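PDB 2PFE: alkaline serine protease from Thermobifida fusca, which probably cleaves peptide bonds within proteins as a serine endopeptidase of the chymotrypsin (S1) family, the chain being its protease domain without the preceding pro-region. Local coordinates for residues G80-A92 against I172-G186. Numbering follows the deposited sequence.
Sequences GGTVTVTGSQEAA and INPLLSYFGLQLVTG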
# COMPACT_ATOMS: atom_id res chain seq x y z
N GLY A 80 16.62 5.82 8.01
CA GLY A 80 16.62 6.33 9.38
C GLY A 80 15.44 7.26 9.62
O GLY A 80 15.06 7.51 10.77
N GLY A 81 14.83 7.74 8.53
CA GLY A 81 13.78 8.76 8.63
C GLY A 81 12.51 8.49 7.86
O GLY A 81 12.25 7.36 7.43
N THR A 82 11.72 9.55 7.69
CA THR A 82 10.37 9.46 7.13
C THR A 82 10.07 10.52 6.06
O THR A 82 10.79 11.51 5.93
CB THR A 82 9.31 9.61 8.23
OG1 THR A 82 9.52 10.84 8.94
CG2 THR A 82 9.37 8.43 9.20
N VAL A 83 8.99 10.27 5.30
CA VAL A 83 8.37 11.26 4.40
C VAL A 83 6.94 11.55 4.90
O VAL A 83 6.21 10.63 5.29
CB VAL A 83 8.32 10.78 2.92
CG1 VAL A 83 7.85 11.91 2.00
CG2 VAL A 83 9.68 10.26 2.45
N THR A 84 6.55 12.82 4.89
CA THR A 84 5.21 13.21 5.30
C THR A 84 4.27 13.25 4.11
O THR A 84 4.57 13.89 3.09
CB THR A 84 5.20 14.56 6.03
OG1 THR A 84 6.03 14.46 7.19
CG2 THR A 84 3.78 14.95 6.46
N VAL A 85 3.14 12.55 4.23
CA VAL A 85 2.08 12.52 3.21
C VAL A 85 1.19 13.75 3.41
O VAL A 85 0.67 13.97 4.50
CB VAL A 85 1.23 11.23 3.35
CG1 VAL A 85 0.13 11.19 2.30
CG2 VAL A 85 2.10 9.99 3.23
N THR A 86 1.05 14.56 2.37
CA THR A 86 0.24 15.78 2.48
C THR A 86 -1.06 15.73 1.66
O THR A 86 -1.88 16.64 1.73
CB THR A 86 1.03 17.03 2.06
OG1 THR A 86 1.39 16.91 0.69
CG2 THR A 86 2.29 17.21 2.89
N GLY A 87 -1.24 14.68 0.86
CA GLY A 87 -2.41 14.58 -0.01
C GLY A 87 -2.28 13.37 -0.91
O GLY A 87 -1.35 12.56 -0.76
N SER A 88 -3.21 13.24 -1.86
CA SER A 88 -3.21 12.13 -2.81
C SER A 88 -3.47 12.61 -4.24
O SER A 88 -4.20 11.98 -5.02
CB SER A 88 -4.21 11.05 -2.41
OG SER A 88 -5.52 11.58 -2.37
N GLN A 89 -2.84 13.73 -4.59
CA GLN A 89 -2.89 14.24 -5.96
C GLN A 89 -2.18 13.25 -6.89
O GLN A 89 -0.97 13.00 -6.74
CB GLN A 89 -2.23 15.62 -6.05
CG GLN A 89 -2.14 16.16 -7.47
CD GLN A 89 -1.25 17.39 -7.57
OE1 GLN A 89 -1.71 18.48 -7.92
NE2 GLN A 89 0.04 17.23 -7.26
N GLU A 90 -2.94 12.72 -7.84
CA GLU A 90 -2.47 11.68 -8.77
C GLU A 90 -1.38 12.21 -9.69
O GLU A 90 -1.52 13.27 -10.29
CB GLU A 90 -3.65 11.14 -9.58
CG GLU A 90 -3.33 9.96 -10.49
CD GLU A 90 -4.51 9.60 -11.37
OE1 GLU A 90 -5.65 10.01 -11.06
OE2 GLU A 90 -4.28 8.93 -12.40
N ALA A 91 -0.28 11.47 -9.76
CA ALA A 91 0.81 11.80 -10.65
C ALA A 91 0.49 11.34 -12.07
O ALA A 91 -0.26 10.39 -12.26
CB ALA A 91 2.07 11.11 -10.17
N ALA A 92 1.07 12.02 -13.05
CA ALA A 92 0.90 11.68 -14.45
C ALA A 92 1.72 10.47 -14.87
O ALA A 92 2.76 10.14 -14.26
CB ALA A 92 1.26 12.86 -15.31
N ILE A 172 -4.52 4.81 -5.05
CA ILE A 172 -5.04 5.05 -3.71
C ILE A 172 -6.42 5.69 -3.69
O ILE A 172 -7.25 5.33 -2.86
CB ILE A 172 -4.06 5.86 -2.83
CG1 ILE A 172 -4.52 5.92 -1.36
CG2 ILE A 172 -3.82 7.28 -3.37
CD1 ILE A 172 -4.63 4.57 -0.67
N ASN A 173 -6.69 6.60 -4.62
CA ASN A 173 -7.95 7.29 -4.59
C ASN A 173 -9.19 6.39 -4.76
O ASN A 173 -10.17 6.59 -4.04
CB ASN A 173 -7.94 8.50 -5.52
CG ASN A 173 -7.09 9.64 -4.97
OD1 ASN A 173 -6.88 9.76 -3.76
ND2 ASN A 173 -6.58 10.46 -5.87
N PRO A 174 -9.16 5.42 -5.70
CA PRO A 174 -10.26 4.46 -5.76
C PRO A 174 -10.45 3.66 -4.46
O PRO A 174 -11.57 3.31 -4.13
CB PRO A 174 -9.86 3.52 -6.90
CG PRO A 174 -9.01 4.36 -7.78
CD PRO A 174 -8.21 5.20 -6.82
N LEU A 175 -9.35 3.37 -3.76
CA LEU A 175 -9.40 2.61 -2.52
C LEU A 175 -10.10 3.46 -1.43
O LEU A 175 -11.02 3.00 -0.75
CB LEU A 175 -7.97 2.21 -2.10
CG LEU A 175 -7.82 1.34 -0.84
CD1 LEU A 175 -6.46 0.63 -0.88
CD2 LEU A 175 -7.95 2.15 0.43
N LEU A 176 -9.70 4.72 -1.32
CA LEU A 176 -10.28 5.60 -0.30
C LEU A 176 -11.77 5.78 -0.58
O LEU A 176 -12.61 5.76 0.32
CB LEU A 176 -9.59 6.96 -0.27
CG LEU A 176 -8.09 6.93 -0.02
CD1 LEU A 176 -7.53 8.33 -0.28
CD2 LEU A 176 -7.83 6.47 1.42
N SER A 177 -12.10 5.94 -1.86
CA SER A 177 -13.50 6.12 -2.27
C SER A 177 -14.36 4.88 -1.98
O SER A 177 -15.44 4.99 -1.41
CB SER A 177 -13.59 6.54 -3.74
OG SER A 177 -14.94 6.65 -4.16
N TYR A 178 -13.87 3.71 -2.38
CA TYR A 178 -14.67 2.49 -2.25
C TYR A 178 -15.04 2.22 -0.80
O TYR A 178 -16.16 1.82 -0.50
CB TYR A 178 -13.92 1.28 -2.79
CG TYR A 178 -14.82 0.07 -2.98
CD1 TYR A 178 -15.60 -0.07 -4.13
CD2 TYR A 178 -14.91 -0.93 -2.00
CE1 TYR A 178 -16.44 -1.18 -4.32
CE2 TYR A 178 -15.76 -2.04 -2.17
CZ TYR A 178 -16.52 -2.15 -3.33
OH TYR A 178 -17.35 -3.23 -3.51
N PHE A 179 -14.04 2.38 0.07
CA PHE A 179 -14.22 2.06 1.49
C PHE A 179 -14.67 3.24 2.35
O PHE A 179 -14.84 3.09 3.56
CB PHE A 179 -12.94 1.42 2.06
CG PHE A 179 -12.60 0.11 1.42
CD1 PHE A 179 -11.45 -0.00 0.65
CD2 PHE A 179 -13.46 -0.99 1.54
CE1 PHE A 179 -11.11 -1.20 0.04
CE2 PHE A 179 -13.13 -2.19 0.93
CZ PHE A 179 -11.96 -2.30 0.17
N GLY A 180 -14.87 4.40 1.72
CA GLY A 180 -15.29 5.61 2.44
C GLY A 180 -14.29 6.05 3.50
O GLY A 180 -14.68 6.29 4.65
N LEU A 181 -13.02 6.15 3.11
CA LEU A 181 -11.88 6.45 4.00
C LEU A 181 -11.31 7.85 3.75
O LEU A 181 -11.36 8.35 2.62
CB LEU A 181 -10.76 5.42 3.76
CG LEU A 181 -11.17 3.96 3.97
CD1 LEU A 181 -10.08 3.00 3.52
CD2 LEU A 181 -11.55 3.72 5.44
N GLN A 182 -10.77 8.45 4.81
CA GLN A 182 -10.07 9.72 4.71
C GLN A 182 -8.58 9.45 4.96
O GLN A 182 -8.21 8.79 5.94
CB GLN A 182 -10.63 10.73 5.71
CG GLN A 182 -12.11 11.10 5.45
CD GLN A 182 -13.10 10.02 5.94
OE1 GLN A 182 -13.00 9.54 7.08
NE2 GLN A 182 -14.08 9.66 5.09
N LEU A 183 -7.73 9.93 4.06
CA LEU A 183 -6.29 9.81 4.20
C LEU A 183 -5.78 10.68 5.35
O LEU A 183 -6.16 11.84 5.47
CB LEU A 183 -5.61 10.24 2.90
CG LEU A 183 -4.11 10.03 2.73
CD1 LEU A 183 -3.76 8.55 2.63
CD2 LEU A 183 -3.64 10.77 1.49
N VAL A 184 -4.90 10.12 6.18
CA VAL A 184 -4.26 10.91 7.24
C VAL A 184 -3.08 11.68 6.62
O VAL A 184 -2.16 11.10 6.05
CB VAL A 184 -3.84 10.03 8.44
CG1 VAL A 184 -3.04 10.85 9.47
CG2 VAL A 184 -5.07 9.43 9.12
N THR A 185 -3.16 13.01 6.71
CA THR A 185 -2.17 13.89 6.08
C THR A 185 -1.51 14.84 7.09
O THR A 185 -2.06 15.08 8.17
CB THR A 185 -2.79 14.70 4.92
OG1 THR A 185 -3.83 15.54 5.44
CG2 THR A 185 -3.36 13.79 3.83
N GLY A 186 -0.35 15.36 6.72
CA GLY A 186 0.41 16.28 7.57
C GLY A 186 0.90 17.48 6.77
O GLY A 186 0.40 17.74 5.67
OXT GLY A 186 1.79 18.22 7.18
O HOH W 1 -6.93 10.46 -8.73
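Asn-173 grips Ser-88 twice through its side-chain amide. Ser-88 OG donates to Asn-173 OD1 at 2.7 Å, in the carbonyl plane and on a lone pair. Asn-173 ND2 donates to Ser-88 O at 2.9 Å, with an angle of 151° at the hydrogen. The second bond is tilted: Ser-88 O lies 20° out of the amide plane of Asn-173. Ser-88 OG sits between its own backbone N and carbonyl carbon (chi1 60°), which puts OG on the same amide that Ser-88 O reaches from the backbone. Asn-173 ND2 also donates to a water, and that water donates to Glu-90 OE1. Glu-90 OE2 forms a salt bridge with Lys-114 NZ, so the two carboxylate oxygens have different partners. An alanine in place of Asn-173 would probably leave Ser-88 OG and O without these partners and cut the water path to Glu-90.

A second polar link lies at the C-terminus. Gly-186 N donates to Val-85 O at 2.8 Å. Thr-185 CA adds a CA-H...O contact to the same oxygen, 3.3 Å from Val-85 O.

The chain has the double beta-barrel fold of chymotrypsin-like proteases. Residues 80-92 lead into the second barrel. Residues 172-186 hold the C-terminal helix, which follows strand 164-171 of the second barrel and packs on Met-60 of the first, and the tail. The tail returns to the first barrel, where strand 182-183 pairs with strand 20-24. The contact therefore ties the connection between the barrels to the end of the chain.

The remaining contacts are van der Waals. Leu-183 CD2 meets Val-85 CG1 at 3.9 Å, the two side chains crossing at about a right angle. Both also touch Ala-150 of strand 149-157. Ile-172 CG2 touches Ser-88 CB. Thr-185 CG2 lies against the Thr-86 to Gly-87 peptide, and Thr-84 CG2 rests 3.8 Å from Gly-186 CA.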